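Histone acetyltransferase, ELP3 family (PDB 6IA8) forms carboxymethyluridine at the wobble position of tRNA, using acetyl-CoA, S-adenosyl-L-methionine and an iron-sulfur cluster. Local coordinates at residues D195-K200 against Q242-S247; K200-M205 against K430-E435. One frame throughout, in Å; residues are numbered along the deposited sequence.

Interaction 1: D195-K200 against Q242-S247; sequences DYCSEK and QLLKDS
The carboxylate of Glu199 and the backbone carbonyl of Cys197 are the flat groups that meet Leu243 here. Leu243 CD2 comes in beside the carboxylate, somewhat out of its plane, and sits 4.0 Å from Glu199 OE2 with the CG methylene of Glu199 about as near. The two side chains cross at about a right angle. Beyond CG the glutamate is extended (chi2 -171°), and the leucine packs along its stem and one carboxylate oxygen; Phe432 also lies against this side chain. The other branch, Leu243 CD1, rests against Cys197 O at 3.9 Å. One residue further on, the thiol of Cys197 fits against the fork of Leu244: SG is 4.0 Å from CD1 and equally close to CG and CD2. Leu215 touches both of these side chains, and Ile202 packs on both leucines, so this half is buried while Glu199 is at the surface.

No hydrogen bond joins the two segments; 242-247 is tied internally. Ser247 OG donates to Leu243 O at 2.8 Å, close to the line of the carbonyl bond. Gln242 NE2 reaches Asp246 OD2 at 2.8 Å, nearly straight at 169°, within its amide plane and on the anti side of the carboxylate. Ser198 supplies the N-cap of helix 199-208, its OG also hydrogen-bonded to Glu201 OE2. The start of that helix thus lies beside the end of helix 234-245, as neighbouring helices do over the parallel strands of a TIM-barrel-like radical SAM core.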
loop_
_atom_site.group_PDB
_atom_site.type_symbol
_atom_site.label_atom_id
_atom_site.label_comp_id
_atom_site.label_asym_id
_atom_site.label_seq_id
_atom_site.Cartn_x
_atom_site.Cartn_y
_atom_site.Cartn_z
ATOM N N ASP A 195 6.380 11.894 11.187
ATOM C CA ASP A 195 7.572 12.332 11.907
ATOM C C ASP A 195 8.332 11.187 12.566
ATOM O O ASP A 195 9.379 11.431 13.168
ATOM C CB ASP A 195 7.208 13.387 12.963
ATOM C CG ASP A 195 6.124 12.918 13.919
ATOM O OD1 ASP A 195 5.217 12.168 13.490
ATOM O OD2 ASP A 195 6.173 13.313 15.102
ATOM N N TYR A 196 7.841 9.952 12.473
ATOM C CA TYR A 196 8.588 8.761 12.879
ATOM C C TYR A 196 9.214 8.070 11.674
ATOM O O TYR A 196 9.232 6.839 11.604
ATOM C CB TYR A 196 7.700 7.749 13.608
ATOM C CG TYR A 196 7.096 8.159 14.917
ATOM C CD1 TYR A 196 7.628 9.189 15.663
ATOM C CD2 TYR A 196 5.975 7.485 15.415
ATOM C CE1 TYR A 196 7.041 9.569 16.880
ATOM C CE2 TYR A 196 5.391 7.844 16.609
ATOM C CZ TYR A 196 5.924 8.884 17.341
ATOM O OH TYR A 196 5.335 9.232 18.533
ATOM N N CYS A 197 9.712 8.812 10.691
ATOM C CA CYS A 197 10.183 8.213 9.447
ATOM C C CYS A 197 11.541 8.768 9.051
ATOM O O CYS A 197 11.734 9.262 7.937
ATOM C CB CYS A 197 9.163 8.450 8.351
ATOM S SG CYS A 197 9.114 7.148 7.242
ATOM N N SER A 198 12.495 8.686 9.978
ATOM C CA SER A 198 13.862 9.130 9.768
ATOM C C SER A 198 14.645 8.080 8.988
ATOM O O SER A 198 14.201 6.931 8.811
ATOM C CB SER A 198 14.559 9.350 11.104
ATOM O OG SER A 198 14.580 8.074 11.765
ATOM N N GLU A 199 15.853 8.477 8.552
ATOM C CA GLU A 199 16.736 7.515 7.899
ATOM C C GLU A 199 16.989 6.327 8.812
ATOM O O GLU A 199 16.958 5.176 8.365
ATOM C CB GLU A 199 18.067 8.146 7.490
ATOM C CG GLU A 199 17.930 9.317 6.539
ATOM C CD GLU A 199 19.271 9.782 5.997
ATOM O OE1 GLU A 199 20.320 9.208 6.362
ATOM O OE2 GLU A 199 19.287 10.732 5.201
ATOM N N LYS A 200 17.217 6.588 10.103
ATOM C CA LYS A 200 17.481 5.511 11.050
ATOM C C LYS A 200 16.312 4.545 11.112
ATOM O O LYS A 200 16.499 3.321 11.073
ATOM C CB LYS A 200 17.762 6.093 12.433
ATOM C CG LYS A 200 17.896 5.055 13.530
ATOM N N GLN A 242 10.068 11.318 0.298
ATOM C CA GLN A 242 11.290 11.258 -0.496
ATOM C C GLN A 242 12.266 10.208 0.034
ATOM O O GLN A 242 12.890 9.479 -0.741
ATOM C CB GLN A 242 11.955 12.632 -0.498
ATOM C CG GLN A 242 13.324 12.660 -1.188
ATOM C CD GLN A 242 14.485 12.614 -0.236
ATOM O OE1 GLN A 242 14.511 13.341 0.748
ATOM N NE2 GLN A 242 15.475 11.773 -0.537
ATOM N N LEU A 243 12.459 10.148 1.348
ATOM C CA LEU A 243 13.386 9.166 1.895
ATOM C C LEU A 243 12.894 7.751 1.624
ATOM O O LEU A 243 13.694 6.852 1.356
ATOM C CB LEU A 243 13.559 9.391 3.391
ATOM C CG LEU A 243 14.278 10.682 3.797
ATOM C CD1 LEU A 243 14.192 10.844 5.307
ATOM C CD2 LEU A 243 15.718 10.656 3.342
ATOM N N LEU A 244 11.579 7.535 1.703
ATOM C CA LEU A 244 11.008 6.217 1.423
ATOM C C LEU A 244 11.191 5.852 -0.048
ATOM O O LEU A 244 11.659 4.754 -0.375
ATOM C CB LEU A 244 9.519 6.207 1.809
ATOM C CG LEU A 244 9.239 6.192 3.318
ATOM C CD1 LEU A 244 7.759 6.517 3.553
ATOM C CD2 LEU A 244 9.618 4.926 3.956
ATOM N N LYS A 245 10.842 6.773 -0.949
ATOM C CA LYS A 245 10.972 6.514 -2.377
ATOM C C LYS A 245 12.421 6.238 -2.750
ATOM O O LYS A 245 12.705 5.323 -3.527
ATOM C CB LYS A 245 10.452 7.707 -3.166
ATOM C CG LYS A 245 8.916 7.885 -3.235
ATOM C CD LYS A 245 8.228 6.681 -3.889
ATOM C CE LYS A 245 6.768 7.024 -4.188
ATOM N NZ LYS A 245 6.706 7.946 -5.352
ATOM N N ASP A 246 13.360 7.018 -2.202
ATOM C CA ASP A 246 14.771 6.850 -2.523
ATOM C C ASP A 246 15.385 5.663 -1.814
ATOM O O ASP A 246 16.559 5.393 -2.033
ATOM C CB ASP A 246 15.549 8.140 -2.202
ATOM C CG ASP A 246 15.309 9.221 -3.255
ATOM O OD1 ASP A 246 14.944 8.853 -4.420
ATOM O OD2 ASP A 246 15.501 10.409 -2.931
ATOM N N SER A 247 14.635 4.964 -0.965
ATOM C CA SER A 247 15.036 3.678 -0.419
ATOM C C SER A 247 14.271 2.524 -1.061
ATOM O O SER A 247 14.370 1.389 -0.595
ATOM C CB SER A 247 14.828 3.699 1.094
ATOM O OG SER A 247 15.551 4.784 1.687
#

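Interaction 2: K200-M205 against K430-E435; sequences KEINQM and KPFRKE
Asn203 and Ile202, on helix 199-208 of the radical SAM core, meet Phe432 and Arg433, which belong to the loop between strands 418-427 and 440-448 of the GNAT-type acetyltransferase domain, so this is a contact between the two domains. The tight part is the rim of the phenylalanine ring. Asn203 OD1 lies near the ring plane, 3.4 Å from Phe432 CE1, where it faces the weakly positive C-H edge, and next along the same rim Ile202 CG2 packs on Phe432 CZ at 3.9 Å. Phe432 CG stands between its own backbone N and carbonyl carbon (chi1 60°), and this turns the ring in toward the helix; Leu243 and Ser247 close in on it as well.

Beside the ring the contact turns polar. Arg433 NH1 donates to Asn203 OD1 at 2.9 Å, but it approaches from above the carbonyl plane, and the amide and guanidinium planes stand 66° apart. The arginine chain is bent at both chi2 and chi3, folding the guanidinium back onto buried Glu435, which it grips side-on: NE to Glu435 OE1 at 2.9 Å, and NH2 to Glu435 OE2 at 3.1 Å and nearly straight at 175°. Glu435 OE2 also accepts from Ala512 N, which probably helps to hold the carboxylate in place. An alanine in place of Arg433 would probably leave the Glu435 carboxylate without its countercharge and Asn203 OD1 without this donor, freeing the amide to turn. On the looser side, by the partly exposed Asn203, one water completes the link between the domains, accepting from Arg433 NH1 at 2.9 Å and donating to Asn203 O at 2.8 Å.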
loop_
_atom_site.group_PDB
_atom_site.type_symbol
_atom_site.label_atom_id
_atom_site.label_comp_id
_atom_site.label_asym_id
_atom_site.label_seq_id
_atom_site.Cartn_x
_atom_site.Cartn_y
_atom_site.Cartn_z
ATOM N N LYS A 200 17.217 6.588 10.103
ATOM C CA LYS A 200 17.481 5.511 11.050
ATOM C C LYS A 200 16.312 4.545 11.112
ATOM O O LYS A 200 16.499 3.321 11.073
ATOM C CB LYS A 200 17.762 6.093 12.433
ATOM C CG LYS A 200 17.896 5.055 13.530
ATOM N N GLU A 201 15.087 5.080 11.179
ATOM C CA GLU A 201 13.904 4.227 11.237
ATOM C C GLU A 201 13.686 3.499 9.912
ATOM O O GLU A 201 13.209 2.355 9.894
ATOM C CB GLU A 201 12.680 5.064 11.623
ATOM C CG GLU A 201 12.560 5.273 13.130
ATOM C CD GLU A 201 12.031 6.644 13.509
ATOM O OE1 GLU A 201 11.609 6.815 14.672
ATOM O OE2 GLU A 201 12.047 7.555 12.654
ATOM N N ILE A 202 13.986 4.145 8.784
ATOM C CA ILE A 202 13.852 3.442 7.511
ATOM C C ILE A 202 14.851 2.291 7.435
ATOM O O ILE A 202 14.523 1.195 6.974
ATOM C CB ILE A 202 14.015 4.411 6.328
ATOM C CG1 ILE A 202 12.856 5.415 6.317
ATOM C CG2 ILE A 202 14.074 3.637 5.040
ATOM C CD1 ILE A 202 13.003 6.529 5.341
ATOM N N ASN A 203 16.083 2.510 7.890
ATOM C CA ASN A 203 17.039 1.404 7.976
ATOM C C ASN A 203 16.455 0.235 8.772
ATOM O O ASN A 203 16.577 -0.932 8.374
ATOM C CB ASN A 203 18.350 1.872 8.624
ATOM C CG ASN A 203 19.138 2.812 7.741
ATOM O OD1 ASN A 203 19.000 2.802 6.519
ATOM N ND2 ASN A 203 19.984 3.619 8.351
ATOM N N GLN A 204 15.822 0.533 9.913
ATOM C CA GLN A 204 15.240 -0.522 10.744
ATOM C C GLN A 204 14.088 -1.212 10.012
ATOM O O GLN A 204 13.974 -2.444 10.019
ATOM C CB GLN A 204 14.791 0.079 12.080
ATOM C CG GLN A 204 13.866 -0.777 12.906
ATOM C CD GLN A 204 14.510 -2.050 13.436
ATOM O OE1 GLN A 204 15.715 -2.266 13.328
ATOM N NE2 GLN A 204 13.689 -2.905 14.003
ATOM N N MET A 205 13.245 -0.440 9.330
ATOM C CA MET A 205 12.136 -1.061 8.618
ATOM C C MET A 205 12.634 -1.971 7.515
ATOM O O MET A 205 12.085 -3.053 7.318
ATOM C CB MET A 205 11.189 0.004 8.074
ATOM C CG MET A 205 10.369 0.659 9.198
ATOM S SD MET A 205 9.166 1.874 8.678
ATOM C CE MET A 205 10.193 2.958 7.808
ATOM N N LYS A 430 17.918 11.460 -4.013
ATOM C CA LYS A 430 18.938 11.645 -2.978
ATOM C C LYS A 430 18.895 10.442 -2.042
ATOM O O LYS A 430 18.489 10.544 -0.884
ATOM C CB LYS A 430 18.724 12.956 -2.219
ATOM C CG LYS A 430 19.237 14.184 -2.978
ATOM C CD LYS A 430 19.163 15.445 -2.114
ATOM C CE LYS A 430 19.748 16.660 -2.860
ATOM N NZ LYS A 430 20.021 17.804 -1.927
ATOM N N PRO A 431 19.298 9.279 -2.516
ATOM C CA PRO A 431 19.316 8.103 -1.637
ATOM C C PRO A 431 20.411 8.201 -0.592
ATOM O O PRO A 431 21.383 8.942 -0.740
ATOM C CB PRO A 431 19.578 6.947 -2.595
ATOM C CG PRO A 431 20.375 7.588 -3.724
ATOM C CD PRO A 431 19.781 8.988 -3.875
ATOM N N PHE A 432 20.221 7.457 0.498
ATOM C CA PHE A 432 21.208 7.355 1.557
ATOM C C PHE A 432 21.645 5.928 1.839
ATOM O O PHE A 432 22.636 5.749 2.532
ATOM C CB PHE A 432 20.663 7.958 2.866
ATOM C CG PHE A 432 19.414 7.287 3.358
ATOM C CD1 PHE A 432 19.500 6.211 4.229
ATOM C CD2 PHE A 432 18.149 7.699 2.908
ATOM C CE1 PHE A 432 18.351 5.578 4.669
ATOM C CE2 PHE A 432 16.994 7.060 3.340
ATOM C CZ PHE A 432 17.102 6.012 4.223
ATOM N N ARG A 433 20.925 4.915 1.370
ATOM C CA ARG A 433 21.290 3.534 1.655
ATOM C C ARG A 433 22.624 3.207 1.000
ATOM O O ARG A 433 22.886 3.613 -0.140
ATOM C CB ARG A 433 20.209 2.587 1.125
ATOM C CG ARG A 433 18.893 2.518 1.964
ATOM C CD ARG A 433 19.166 1.916 3.346
ATOM N NE ARG A 433 19.692 0.552 3.268
ATOM C CZ ARG A 433 19.795 -0.274 4.313
ATOM N NH1 ARG A 433 19.384 0.115 5.510
ATOM N NH2 ARG A 433 20.296 -1.493 4.156
ATOM N N LYS A 434 23.435 2.417 1.709
ATOM C CA LYS A 434 24.767 2.073 1.232
ATOM C C LYS A 434 24.715 1.377 -0.119
ATOM O O LYS A 434 25.634 1.524 -0.925
ATOM C CB LYS A 434 25.478 1.183 2.262
ATOM C CG LYS A 434 24.623 0.015 2.790
ATOM C CD LYS A 434 25.361 -0.826 3.839
ATOM C CE LYS A 434 26.439 -1.701 3.208
ATOM N NZ LYS A 434 26.995 -2.695 4.180
ATOM N N GLU A 435 23.659 0.626 -0.404
ATOM C CA GLU A 435 23.667 -0.154 -1.633
ATOM C C GLU A 435 23.121 0.603 -2.836
ATOM O O GLU A 435 23.149 0.062 -3.942
ATOM C CB GLU A 435 22.902 -1.464 -1.436
ATOM C CG GLU A 435 21.555 -1.364 -0.780
ATOM C CD GLU A 435 21.599 -1.368 0.755
ATOM O OE1 GLU A 435 21.741 -0.281 1.327
ATOM O OE2 GLU A 435 21.409 -2.417 1.398
HETATM O O HOH W 1 18.970 -1.954 7.468
#

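Overall arrangement
Helix 199-208 serves both contacts, whose centres are 7 Å apart. In interaction 1 the lead-in and first residue of the helix pack on helix 234-245; in interaction 2 Ile202 and Asn203, a few residues on, meet the acetyltransferase loop. That loop also touches the end of helix 234-245 directly: Lys430 N approaches Asp246 OD2 at 2.8 Å, a probable hydrogen bond, and Ser247 OG packs 3.2 Å from Phe432 CE2. Arg426 adds a salt bridge to Asp246. One contact is therefore internal to the radical SAM core, and the other joins that core to the GNAT domain. Both are structural, away from the residues thought, by similarity, to bind acetyl-CoA; the predicted cluster cysteines are not modelled.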